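Local coordinates for alpha-amylase/trypsin inhibitor (Eleusine coracana, PDB 1B1U), which inhibits both trypsin and alpha-amylase, and may protect ragi seeds against hydrolytic enzymes of their own and of outside origin, at residues A[47-50]-A[55-58]; A[62-67]-A[93-98]; A[79-82]-A[86-89]; A[107-110]-A[114-117]. All blocks are in the same frame, centred on the assembly; numbering follows the deposited sequence.

Contact 1 of 4, residues A[47-50]-A[55-58]; sequences QLEA and CRCE
R56 reaches from helix 53-64 to the last turn of helix 37-50 and grips two successive backbone carbonyls there. Its NE donates to L48 O at 2.6 Å, and its NH2 donates to E49 O, also at 2.6 Å. Both oxygens lie close to the guanidinium plane, at its edge, so the two bonds together fix how the group is rotated. They meet the carbonyls differently. NH2 lies in the carbonyl plane of E49, on a lone pair, with a C=O...donor angle of 113°, whereas NE comes in more nearly end-on to L48 O and is tilted from that carbonyl plane. The nearly straight run from CG to NE (chi2 159°, chi3 -157°) gives the arginine the length to span the gap.

The tight side is the L48 side. L48 CD2 presses on the arginine stem at CG, 3.4 Å away, and stands 4.0 Å from R56 CB, while the same leucine also packs on V98 in a neighbouring loop. The E49 side is looser and faces solvent: its CG lies 4.0 Å from R56 NH2, and the carboxylate does not close on the guanidinium, with E49 OE2 at 5.9 Å from R56 NH2. The remaining nitrogen, NH1, binds A106 O. Positive charge at the carboxyl end of a helix should interact favourably with its dipole.

C55 and C57 flank the arginine with disulfides to C6 and C114. The whole is a helical hairpin whose two helices are bridged by an arginine bonded to C-terminal carbonyls, within the disulfide-linked helical fold of the cereal trypsin/alpha-amylase inhibitors.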
# COMPACT_ATOMS: atom_id res chain seq x y z
N GLN A 47 -5.56 2.86 -6.84
CA GLN A 47 -5.45 3.76 -5.70
C GLN A 47 -4.05 4.35 -5.57
O GLN A 47 -3.90 5.53 -5.27
CB GLN A 47 -5.85 3.00 -4.44
CG GLN A 47 -7.35 2.72 -4.36
CD GLN A 47 -7.74 2.07 -3.05
OE1 GLN A 47 -6.98 1.28 -2.50
NE2 GLN A 47 -8.92 2.42 -2.54
N LEU A 48 -3.03 3.54 -5.82
CA LEU A 48 -1.65 3.99 -5.74
C LEU A 48 -1.32 5.01 -6.83
O LEU A 48 -0.38 5.79 -6.71
CB LEU A 48 -0.71 2.79 -5.88
CG LEU A 48 0.37 2.54 -4.82
CD1 LEU A 48 1.63 2.07 -5.51
CD2 LEU A 48 0.63 3.81 -4.02
N GLU A 49 -2.09 4.97 -7.91
CA GLU A 49 -1.91 5.86 -9.06
C GLU A 49 -2.51 7.22 -8.75
O GLU A 49 -1.89 8.26 -9.00
CB GLU A 49 -2.62 5.27 -10.29
CG GLU A 49 -1.78 5.18 -11.55
CD GLU A 49 -2.16 4.00 -12.43
OE1 GLU A 49 -3.30 3.98 -12.96
OE2 GLU A 49 -1.32 3.09 -12.60
N ALA A 50 -3.73 7.20 -8.23
CA ALA A 50 -4.47 8.39 -7.86
C ALA A 50 -3.56 9.31 -7.06
O ALA A 50 -3.49 10.52 -7.29
CB ALA A 50 -5.69 8.01 -7.03
N CYS A 55 3.92 10.91 -2.88
CA CYS A 55 3.22 10.37 -1.72
C CYS A 55 3.09 8.85 -1.73
O CYS A 55 2.92 8.23 -0.68
CB CYS A 55 1.84 11.00 -1.60
SG CYS A 55 1.91 12.67 -0.89
N ARG A 56 3.19 8.27 -2.92
CA ARG A 56 3.07 6.82 -3.13
C ARG A 56 3.83 5.95 -2.12
O ARG A 56 3.23 5.10 -1.49
CB ARG A 56 3.52 6.47 -4.57
CG ARG A 56 2.36 6.35 -5.56
CD ARG A 56 2.78 6.52 -7.04
NE ARG A 56 1.63 6.93 -7.84
CZ ARG A 56 1.69 7.51 -9.03
NH1 ARG A 56 2.85 7.77 -9.61
NH2 ARG A 56 0.56 7.85 -9.65
N CYS A 57 5.14 6.14 -1.99
CA CYS A 57 5.93 5.35 -1.04
C CYS A 57 5.45 5.52 0.42
O CYS A 57 5.48 4.57 1.22
CB CYS A 57 7.41 5.75 -1.12
SG CYS A 57 8.36 5.08 -2.53
N GLU A 58 5.03 6.74 0.78
CA GLU A 58 4.55 7.03 2.13
C GLU A 58 3.23 6.32 2.36
O GLU A 58 3.01 5.73 3.41
CB GLU A 58 4.38 8.55 2.32
CG GLU A 58 3.75 9.00 3.66
CD GLU A 58 4.40 8.38 4.88
OE1 GLU A 58 5.61 8.08 4.85
OE2 GLU A 58 3.69 8.18 5.88

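Contact 2 of 4, residues A[62-67]-A[93-98]; sequences ILMDGV and FAPKLV
M64 and A94 meet where the end of helix 53-64 faces the turn that follows helix 87-93. The single methyl of A94 is the bump here: its CB lies 3.7 Å from M64 CG and equally 3.7 Å from M64 SD, seated against the CG-SD bond of the methionine. Beyond the sulfur that chain bends (chi3 -125°), which swings the terminal methyl over to the proline, where M64 CE rests 3.7 Å from P95 CG. One flexible side chain thus follows the outline of two small, rigid neighbours in succession, and L117 from the C-terminal loop packs against it as well.

One residue earlier on the helix, L63 makes a second, looser meeting, branch against branch. A chi1 of 170° turns CG away from the backbone N and carries CD2 to within 4.1 Å of L97 CD1, the two leucines lying roughly at right angles. C20 packs on L63, while Y23 and C44 pack on L97, which brings helices 19-29 and 37-50 into the same cluster.

No hydrogen bond crosses the interface; methyls, a thioether and a proline ring do all the work. This is the buried apolar centre of the four-helix prolamin fold, at the junction of helix 53-64 with the long C-terminal loop.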
# COMPACT_ATOMS: atom_id res chain seq x y z
N ILE A 62 2.21 3.53 5.16
CA ILE A 62 1.04 3.69 6.02
C ILE A 62 0.18 2.43 5.97
O ILE A 62 -0.46 2.06 6.96
CB ILE A 62 0.15 4.89 5.60
CG1 ILE A 62 0.97 6.18 5.52
CG2 ILE A 62 -0.99 5.05 6.58
CD1 ILE A 62 0.16 7.40 5.05
N LEU A 63 0.15 1.78 4.81
CA LEU A 63 -0.63 0.55 4.64
C LEU A 63 -0.07 -0.51 5.56
O LEU A 63 -0.81 -1.22 6.23
CB LEU A 63 -0.54 0.06 3.18
CG LEU A 63 -1.10 -1.32 2.82
CD1 LEU A 63 -2.60 -1.43 3.15
CD2 LEU A 63 -0.85 -1.56 1.33
N MET A 64 1.25 -0.61 5.58
CA MET A 64 1.91 -1.60 6.41
C MET A 64 1.85 -1.27 7.90
O MET A 64 1.16 -1.93 8.68
CB MET A 64 3.37 -1.73 5.99
CG MET A 64 3.61 -1.65 4.49
SD MET A 64 5.34 -1.78 4.10
CE MET A 64 5.59 -0.36 3.18
N ASP A 65 2.55 -0.21 8.26
CA ASP A 65 2.70 0.23 9.64
C ASP A 65 1.70 1.19 10.27
O ASP A 65 1.48 1.15 11.48
CB ASP A 65 4.11 0.76 9.78
CG ASP A 65 5.12 -0.17 9.15
OD1 ASP A 65 4.78 -1.37 9.02
OD2 ASP A 65 6.23 0.26 8.78
N GLY A 66 1.11 2.08 9.49
CA GLY A 66 0.13 2.98 10.07
C GLY A 66 0.51 4.43 10.28
O GLY A 66 1.64 4.87 10.00
N VAL A 67 -0.45 5.19 10.78
CA VAL A 67 -0.23 6.60 11.02
C VAL A 67 -1.36 7.22 11.86
O VAL A 67 -2.47 6.68 11.94
CB VAL A 67 -0.06 7.34 9.65
CG1 VAL A 67 -1.38 7.96 9.21
CG2 VAL A 67 1.05 8.38 9.73
N PHE A 93 6.35 -7.85 0.97
CA PHE A 93 5.94 -7.58 -0.40
C PHE A 93 5.49 -6.12 -0.63
O PHE A 93 6.00 -5.46 -1.52
CB PHE A 93 4.83 -8.53 -0.85
CG PHE A 93 4.21 -8.15 -2.16
CD1 PHE A 93 4.97 -8.14 -3.32
CD2 PHE A 93 2.89 -7.70 -2.23
CE1 PHE A 93 4.44 -7.68 -4.53
CE2 PHE A 93 2.35 -7.24 -3.43
CZ PHE A 93 3.14 -7.23 -4.59
N ALA A 94 4.55 -5.65 0.18
CA ALA A 94 3.99 -4.29 0.08
C ALA A 94 4.80 -3.22 -0.65
O ALA A 94 4.32 -2.64 -1.62
CB ALA A 94 3.63 -3.77 1.46
N PRO A 95 6.03 -2.92 -0.18
CA PRO A 95 6.82 -1.89 -0.89
C PRO A 95 7.17 -2.23 -2.35
O PRO A 95 7.94 -1.52 -3.00
CB PRO A 95 8.08 -1.73 -0.04
CG PRO A 95 7.85 -2.50 1.21
CD PRO A 95 6.75 -3.48 0.98
N LYS A 96 6.61 -3.32 -2.87
CA LYS A 96 6.91 -3.71 -4.24
C LYS A 96 5.73 -3.35 -5.12
O LYS A 96 5.79 -3.48 -6.34
CB LYS A 96 7.18 -5.23 -4.33
CG LYS A 96 8.29 -5.76 -3.41
CD LYS A 96 9.66 -5.28 -3.84
CE LYS A 96 10.63 -5.20 -2.65
NZ LYS A 96 11.78 -4.25 -2.86
N LEU A 97 4.65 -2.87 -4.50
CA LEU A 97 3.46 -2.50 -5.24
C LEU A 97 3.73 -1.44 -6.31
O LEU A 97 2.95 -1.26 -7.24
CB LEU A 97 2.39 -1.98 -4.29
CG LEU A 97 1.71 -2.97 -3.34
CD1 LEU A 97 0.87 -2.17 -2.34
CD2 LEU A 97 0.83 -3.96 -4.10
N VAL A 98 4.85 -0.74 -6.20
CA VAL A 98 5.15 0.29 -7.17
C VAL A 98 6.12 -0.18 -8.26
O VAL A 98 6.38 0.54 -9.22
CB VAL A 98 5.74 1.56 -6.48
CG1 VAL A 98 4.89 1.94 -5.26
CG2 VAL A 98 7.17 1.32 -6.09

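Contact 3 of 4, residues A[79-82]-A[86-89]; sequences LQDL and PRQV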
# COMPACT_ATOMS: atom_id res chain seq x y z
N LEU A 79 -2.04 -4.43 7.05
CA LEU A 79 -1.26 -5.64 6.82
C LEU A 79 -1.05 -6.43 8.12
O LEU A 79 0.07 -6.57 8.61
CB LEU A 79 0.10 -5.29 6.17
CG LEU A 79 0.08 -4.62 4.78
CD1 LEU A 79 1.36 -4.91 4.02
CD2 LEU A 79 -1.12 -5.09 3.96
N GLN A 80 -2.16 -6.93 8.64
CA GLN A 80 -2.21 -7.71 9.88
C GLN A 80 -2.31 -9.23 9.59
O GLN A 80 -2.96 -9.66 8.63
CB GLN A 80 -3.43 -7.26 10.72
CG GLN A 80 -3.48 -5.75 11.03
CD GLN A 80 -4.90 -5.22 11.27
OE1 GLN A 80 -5.85 -5.98 11.43
NE2 GLN A 80 -5.03 -3.90 11.31
N ASP A 81 -1.66 -10.02 10.43
CA ASP A 81 -1.64 -11.47 10.29
C ASP A 81 -2.96 -12.07 9.84
O ASP A 81 -4.03 -11.51 10.11
CB ASP A 81 -1.25 -12.13 11.62
CG ASP A 81 0.18 -11.85 12.00
OD1 ASP A 81 1.09 -12.35 11.31
OD2 ASP A 81 0.39 -11.14 13.00
N LEU A 82 -2.88 -13.21 9.17
CA LEU A 82 -4.07 -13.93 8.72
C LEU A 82 -3.66 -15.39 8.71
O LEU A 82 -2.48 -15.71 8.66
CB LEU A 82 -4.46 -13.50 7.30
CG LEU A 82 -5.16 -12.17 7.02
CD1 LEU A 82 -5.13 -11.92 5.52
CD2 LEU A 82 -6.60 -12.18 7.53
N PRO A 86 1.28 -14.40 7.61
CA PRO A 86 1.84 -13.48 8.61
C PRO A 86 2.03 -12.11 8.01
O PRO A 86 2.27 -11.98 6.82
CB PRO A 86 3.18 -14.12 8.98
CG PRO A 86 3.44 -15.15 7.94
CD PRO A 86 2.10 -15.61 7.48
N ARG A 87 1.94 -11.08 8.85
CA ARG A 87 2.11 -9.71 8.39
C ARG A 87 3.53 -9.41 7.92
O ARG A 87 3.75 -8.43 7.23
CB ARG A 87 1.70 -8.72 9.49
CG ARG A 87 2.44 -8.88 10.81
CD ARG A 87 1.70 -8.16 11.95
NE ARG A 87 0.30 -8.57 12.09
CZ ARG A 87 -0.40 -8.49 13.22
NH1 ARG A 87 0.17 -8.00 14.31
NH2 ARG A 87 -1.67 -8.85 13.26
N GLN A 88 4.49 -10.26 8.30
CA GLN A 88 5.89 -10.04 7.89
C GLN A 88 6.14 -10.51 6.46
O GLN A 88 7.17 -10.20 5.86
CB GLN A 88 6.85 -10.74 8.85
CG GLN A 88 8.35 -10.46 8.57
CD GLN A 88 8.60 -9.19 7.74
OE1 GLN A 88 8.17 -8.10 8.10
NE2 GLN A 88 9.30 -9.35 6.61
N VAL A 89 5.20 -11.28 5.92
CA VAL A 89 5.31 -11.74 4.55
C VAL A 89 4.70 -10.58 3.75
O VAL A 89 5.30 -10.11 2.78
CB VAL A 89 4.52 -13.06 4.35
CG1 VAL A 89 4.71 -13.59 2.93
CG2 VAL A 89 5.03 -14.10 5.33
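D81 and R87 cross at about a right angle where the loop 79-82 passes the start of helix 87-93, and the arginine is the side chain to trace. Its CB lies alongside the loop backbone, 3.7 Å from D81 N. A chi1 of 56° sets CG between backbone N and carbonyl carbon, facing both carboxylate oxygens of D81 at similar range. CD comes closer, 3.4 Å from D81 OD2. A further bend at chi3 folds the guanidinium back beside the loop, so that D81 OD2 stands over one of its faces, with the carboxylate and guanidinium planes only 26° apart. R87 NE forms a salt bridge to D81 OD2 at 2.7 Å, but no N-H points at that oxygen and its position is less certain, so charge rather than a directed bond holds the pair. D81 N sits at the guanidinium edge near NE and NH2, donor facing donor without a bond. At the tip, NH2 packs 3.5 Å from Q80 CB, while NH1 lies near the like-charged R77.

The other carboxylate oxygen serves the backbone. R87 N donates to D81 OD1 at 2.9 Å, with an N-H...acceptor angle of 153°, approaching from well above the carboxylate plane. P86, at the N-cap position, packs its CB 3.6 Å from the same D81 OD1.

One aspartate therefore meets both a helix-start amide and an arginine. Two such positive influences probably favour its ionised form, and the helix start is tied to the preceding loop by one clear amide-carboxylate bond, to which charge attraction to the arginine probably adds.

Contact 4 of 4, residues A[107-110]-A[114-117]; sequences TIHG and CLSL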
# COMPACT_ATOMS: atom_id res chain seq x y z
N THR A 107 7.85 7.22 -8.06
CA THR A 107 7.64 7.62 -6.67
C THR A 107 8.47 8.85 -6.34
O THR A 107 8.92 9.57 -7.24
CB THR A 107 8.05 6.47 -5.75
OG1 THR A 107 9.44 6.18 -5.94
CG2 THR A 107 7.25 5.24 -6.06
N ILE A 108 8.67 9.09 -5.04
CA ILE A 108 9.46 10.22 -4.56
C ILE A 108 10.88 10.09 -5.10
O ILE A 108 11.47 11.07 -5.55
CB ILE A 108 9.50 10.28 -2.98
CG1 ILE A 108 10.28 11.51 -2.51
CG2 ILE A 108 10.17 9.05 -2.41
CD1 ILE A 108 9.52 12.38 -1.50
N HIS A 109 11.41 8.87 -5.08
CA HIS A 109 12.77 8.60 -5.54
C HIS A 109 12.97 8.77 -7.04
O HIS A 109 14.10 8.80 -7.53
CB HIS A 109 13.21 7.18 -5.14
CG HIS A 109 12.73 6.74 -3.80
ND1 HIS A 109 11.43 6.33 -3.56
CD2 HIS A 109 13.38 6.61 -2.62
CE1 HIS A 109 11.31 5.97 -2.30
NE2 HIS A 109 12.47 6.12 -1.70
N GLY A 110 11.86 8.86 -7.77
CA GLY A 110 11.95 9.05 -9.21
C GLY A 110 11.76 7.83 -10.09
O GLY A 110 12.00 7.91 -11.29
N CYS A 114 10.61 1.89 -4.11
CA CYS A 114 10.61 2.64 -2.85
C CYS A 114 11.87 2.24 -2.08
O CYS A 114 12.07 1.07 -1.79
CB CYS A 114 9.38 2.28 -2.02
SG CYS A 114 7.85 3.11 -2.54
N LEU A 115 12.70 3.22 -1.75
CA LEU A 115 13.93 2.92 -1.02
C LEU A 115 13.73 2.98 0.49
O LEU A 115 14.28 2.17 1.22
CB LEU A 115 15.03 3.91 -1.41
CG LEU A 115 15.92 3.60 -2.61
CD1 LEU A 115 15.78 2.15 -3.05
CD2 LEU A 115 15.52 4.53 -3.73
N SER A 116 12.93 3.94 0.93
CA SER A 116 12.69 4.13 2.36
C SER A 116 11.49 3.38 2.93
O SER A 116 10.81 3.88 3.82
CB SER A 116 12.53 5.62 2.64
OG SER A 116 13.77 6.30 2.52
N LEU A 117 11.22 2.17 2.43
CA LEU A 117 10.09 1.41 2.95
C LEU A 117 10.49 0.03 3.49
O LEU A 117 11.26 -0.71 2.87
CB LEU A 117 9.02 1.27 1.87
CG LEU A 117 7.91 2.32 2.01
CD1 LEU A 117 8.47 3.70 1.74
CD2 LEU A 117 6.78 1.99 1.06
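H109 lays its imidazole against L115 and so joins a type I beta turn, T107 to G110, to the C-terminal tail that starts at C114. The turn lies beside helix 53-64, to which C114 is fastened by its disulfide with C57, one of the cystine bridges of this inhibitor family. The backbone N of L115 lies over a face of the imidazole.

Van der Waals packing accounts for most of the contact. L115 CB sits 3.4 Å from H109 CD2, and the L115 branch ending in CD2 passes the same ring carbon at 3.2 Å. C114 CA approaches H109 CE1 to 3.4 Å. With chi1 at -38°, CG stands anti to the carbonyl carbon of H109, and the ring is directed across to the tail.

Sulfur contributes more distantly. C114 SG is 5.5 Å from the centroid of the H109 ring, in an oblique sulfur-aromatic contact, and T107 CG2 lies 4.2 Å from C114 SG.

Hydrogen bonds shape the turn itself. G110 N binds T107 O, closing the type I turn, while a weak bond from H109 N to T107 OG1 has the pattern of an ST turn. T107 OG1 also lies within hydrogen-bonding range of the carbonyls of G111 and F113, which share its single proton at best, G111 being the stronger partner. Across the interface, the polar link is slight: S116 N donates a weak hydrogen bond to H109 NE2, 3.4 Å long, with an N-H...acceptor angle of 153°.

In the fold
Contact 2 is the core, wholly apolar and about 4 Å from the centre of the chain, whereas contacts 3 and 4 lie on the surface, centred about 13 Å out. Contact 1 is intermediate, part leucine packing and part charged grip on backbone carbonyls. Contacts 1 and 2 share helix 53-64 and touch through L48 and V98. The surface pair differ in chemistry: contact 3 pairs opposite charges, contact 4 a histidine with a leucine and a cystine. Contact 3 adjoins the core through L79, contact 4 through L117 and through T107 and C114 on V98. The C57-C114 disulfide joins contacts 1 and 4, while contact 3 is nested inside the loop that contact 2 closes.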